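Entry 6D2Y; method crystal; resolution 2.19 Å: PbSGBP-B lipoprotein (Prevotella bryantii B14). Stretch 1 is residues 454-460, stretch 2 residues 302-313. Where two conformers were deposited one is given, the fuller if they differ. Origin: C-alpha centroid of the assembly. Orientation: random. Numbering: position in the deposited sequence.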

# COMPACT_ATOMS: atom_id res chain seq x y z
N ILE A 454 8.94 -12.51 1.06
CA ILE A 454 7.65 -12.59 1.74
C ILE A 454 7.83 -12.13 3.18
O ILE A 454 8.59 -12.73 3.95
CB ILE A 454 7.09 -14.01 1.68
CG1 ILE A 454 7.07 -14.53 0.24
CG2 ILE A 454 5.70 -14.06 2.30
CD1 ILE A 454 6.91 -16.04 0.15
N ARG A 455 7.13 -11.06 3.56
CA ARG A 455 7.30 -10.46 4.88
C ARG A 455 5.96 -9.89 5.35
O ARG A 455 5.03 -9.72 4.57
CB ARG A 455 8.36 -9.35 4.85
CG ARG A 455 8.05 -8.22 3.87
CD ARG A 455 9.23 -7.26 3.72
NE ARG A 455 8.94 -6.16 2.80
CZ ARG A 455 9.20 -6.19 1.49
NH1 ARG A 455 9.74 -7.27 0.94
NH2 ARG A 455 8.91 -5.15 0.73
N VAL A 456 5.88 -9.61 6.65
CA VAL A 456 4.73 -8.93 7.24
C VAL A 456 5.22 -7.65 7.90
O VAL A 456 6.18 -7.67 8.68
CB VAL A 456 3.97 -9.83 8.24
CG1 VAL A 456 4.87 -10.31 9.37
CG2 VAL A 456 2.76 -9.08 8.79
N VAL A 457 4.56 -6.54 7.58
CA VAL A 457 5.08 -5.20 7.89
C VAL A 457 3.95 -4.33 8.38
O VAL A 457 2.78 -4.50 7.99
CB VAL A 457 5.74 -4.57 6.64
CG1 VAL A 457 4.69 -4.18 5.60
CG2 VAL A 457 6.64 -3.39 6.99
N PRO A 458 4.25 -3.40 9.29
CA PRO A 458 3.22 -2.47 9.75
C PRO A 458 2.64 -1.65 8.60
O PRO A 458 3.34 -1.28 7.66
CB PRO A 458 3.95 -1.57 10.75
CG PRO A 458 5.08 -2.40 11.23
CD PRO A 458 5.49 -3.27 10.08
N ASN A 459 1.34 -1.37 8.69
CA ASN A 459 0.68 -0.56 7.67
C ASN A 459 1.22 0.86 7.65
O ASN A 459 1.19 1.53 6.62
CB ASN A 459 -0.83 -0.56 7.89
CG ASN A 459 -1.48 -1.86 7.48
OD1 ASN A 459 -0.80 -2.79 7.04
ND2 ASN A 459 -2.80 -1.94 7.62
N LYS A 460 1.72 1.34 8.79
CA LYS A 460 2.40 2.62 8.86
C LYS A 460 3.71 2.46 9.64
O LYS A 460 3.70 2.18 10.84
CB LYS A 460 1.51 3.68 9.52
CG LYS A 460 0.03 3.57 9.19
CD LYS A 460 -0.83 3.67 10.45
CE LYS A 460 -2.27 3.29 10.16
NZ LYS A 460 -3.13 3.44 11.36
OXT LYS A 460 4.80 2.61 9.09
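Stretch 2, residues 302-313: VADFSDWTNKSL

Antiparallel pairing can join segments far apart in sequence, and the C-terminal end of PbSGBP-B is a compact example. Strand 454-458 is extended, and stretch 2 reaches it through a loop and a short 3-10 segment at 308-309 before becoming a strand at 311. The two strand axes approach to 4.5 Å, their N-to-C directions 156° apart. The register sets V456 against L313, V457 against S312 and P458 against K311. As expected of an antiparallel ladder, wide and narrow pairs alternate: CA atoms lie 5.3 Å apart in the hydrogen-bonded pair V457-S312, but 4.4 Å in V456-L313 and 4.2 Å in P458-K311. V457 N donates to S312 O (2.8 Å), and S312 N to V457 O (2.7 Å). P458 falls at a non-hydrogen-bonded position, so its lack of an amide hydrogen costs this pairing nothing, and the next bond comes where the alternation puts it, from N459 N to N310 O at 2.8 Å.

Side chains then extend the contact beyond the ladder. V456, on the same face as L313, places CG1 over the ring of F305, 4.0 Å from its centroid, and 3.8 Å from A303 CB. I454 CG2 meets L313 CD1 at 3.9 Å. The CA-to-CB bond of K311 points away overall, although its CB still lies 4.0 Å from V456 CG2; within stretch 2 its NZ forms a salt bridge with D304 OD2 (3.2 Å).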

# COMPACT_ATOMS: atom_id res chain seq x y z
N VAL A 302 8.61 -16.59 13.81
CA VAL A 302 9.68 -16.02 13.00
C VAL A 302 9.53 -14.51 12.87
O VAL A 302 10.51 -13.77 12.92
CB VAL A 302 9.73 -16.72 11.62
CG1 VAL A 302 10.71 -16.02 10.70
CG2 VAL A 302 10.09 -18.18 11.79
N ALA A 303 8.29 -14.04 12.72
CA ALA A 303 8.00 -12.62 12.66
C ALA A 303 6.82 -12.31 13.58
O ALA A 303 6.01 -13.18 13.89
CB ALA A 303 7.68 -12.15 11.23
N ASP A 304 6.75 -11.05 14.02
CA ASP A 304 5.74 -10.64 14.99
C ASP A 304 4.43 -10.31 14.27
O ASP A 304 4.37 -9.37 13.48
CB ASP A 304 6.23 -9.44 15.79
CG ASP A 304 5.32 -9.12 16.96
OD1 ASP A 304 5.63 -9.55 18.09
OD2 ASP A 304 4.29 -8.44 16.74
N PHE A 305 3.39 -11.08 14.57
CA PHE A 305 2.07 -10.88 13.99
C PHE A 305 1.09 -10.22 14.95
O PHE A 305 -0.11 -10.16 14.65
CB PHE A 305 1.50 -12.21 13.50
CG PHE A 305 2.08 -12.69 12.20
CD1 PHE A 305 3.24 -13.43 12.17
CD2 PHE A 305 1.44 -12.41 11.00
CE1 PHE A 305 3.77 -13.88 10.98
CE2 PHE A 305 1.96 -12.85 9.80
CZ PHE A 305 3.13 -13.59 9.79
N SER A 306 1.56 -9.75 16.10
CA SER A 306 0.67 -9.07 17.04
C SER A 306 0.10 -7.81 16.39
O SER A 306 0.75 -7.15 15.58
CB SER A 306 1.42 -8.70 18.32
OG SER A 306 2.50 -7.82 18.06
N ASP A 307 -1.15 -7.50 16.75
CA ASP A 307 -1.89 -6.38 16.16
C ASP A 307 -1.89 -6.50 14.63
O ASP A 307 -1.50 -5.58 13.91
CB ASP A 307 -1.31 -5.04 16.61
CG ASP A 307 -1.36 -4.86 18.12
OD1 ASP A 307 -2.34 -5.32 18.74
OD2 ASP A 307 -0.42 -4.26 18.67
N TRP A 308 -2.33 -7.67 14.15
CA TRP A 308 -2.26 -7.98 12.73
C TRP A 308 -3.16 -7.07 11.89
O TRP A 308 -2.89 -6.86 10.71
CB TRP A 308 -2.63 -9.44 12.50
CG TRP A 308 -3.98 -9.82 13.02
CD1 TRP A 308 -5.17 -9.68 12.37
CD2 TRP A 308 -4.28 -10.39 14.29
NE1 TRP A 308 -6.20 -10.14 13.17
CE2 TRP A 308 -5.67 -10.58 14.35
CE3 TRP A 308 -3.50 -10.77 15.39
CZ2 TRP A 308 -6.31 -11.13 15.47
CZ3 TRP A 308 -4.13 -11.31 16.50
CH2 TRP A 308 -5.52 -11.48 16.53
N THR A 309 -4.24 -6.54 12.48
CA THR A 309 -5.13 -5.68 11.71
C THR A 309 -4.45 -4.40 11.25
O THR A 309 -4.95 -3.73 10.34
CB THR A 309 -6.38 -5.34 12.54
OG1 THR A 309 -6.01 -5.12 13.90
CG2 THR A 309 -7.38 -6.48 12.47
N ASN A 310 -3.32 -4.04 11.86
CA ASN A 310 -2.53 -2.89 11.44
C ASN A 310 -1.26 -3.31 10.70
O ASN A 310 -0.27 -2.58 10.69
CB ASN A 310 -2.18 -2.02 12.65
CG ASN A 310 -3.40 -1.37 13.27
OD1 ASN A 310 -4.43 -1.19 12.61
ND2 ASN A 310 -3.30 -1.03 14.55
N LYS A 311 -1.28 -4.49 10.08
CA LYS A 311 -0.11 -5.02 9.40
C LYS A 311 -0.52 -5.57 8.04
O LYS A 311 -1.69 -5.83 7.78
CB LYS A 311 0.58 -6.10 10.24
CG LYS A 311 1.67 -5.58 11.14
CD LYS A 311 1.73 -6.35 12.45
CE LYS A 311 2.92 -5.93 13.29
NZ LYS A 311 2.88 -6.53 14.65
N SER A 312 0.48 -5.74 7.18
CA SER A 312 0.26 -6.17 5.81
C SER A 312 1.30 -7.21 5.41
O SER A 312 2.44 -7.17 5.87
CB SER A 312 0.32 -4.99 4.83
OG SER A 312 -0.69 -4.04 5.10
N LEU A 313 0.88 -8.14 4.56
CA LEU A 313 1.80 -9.07 3.93
C LEU A 313 2.37 -8.43 2.67
O LEU A 313 1.63 -7.89 1.85
CB LEU A 313 1.09 -10.38 3.58
CG LEU A 313 1.92 -11.49 2.93
CD1 LEU A 313 2.69 -12.30 3.97
CD2 LEU A 313 1.03 -12.38 2.09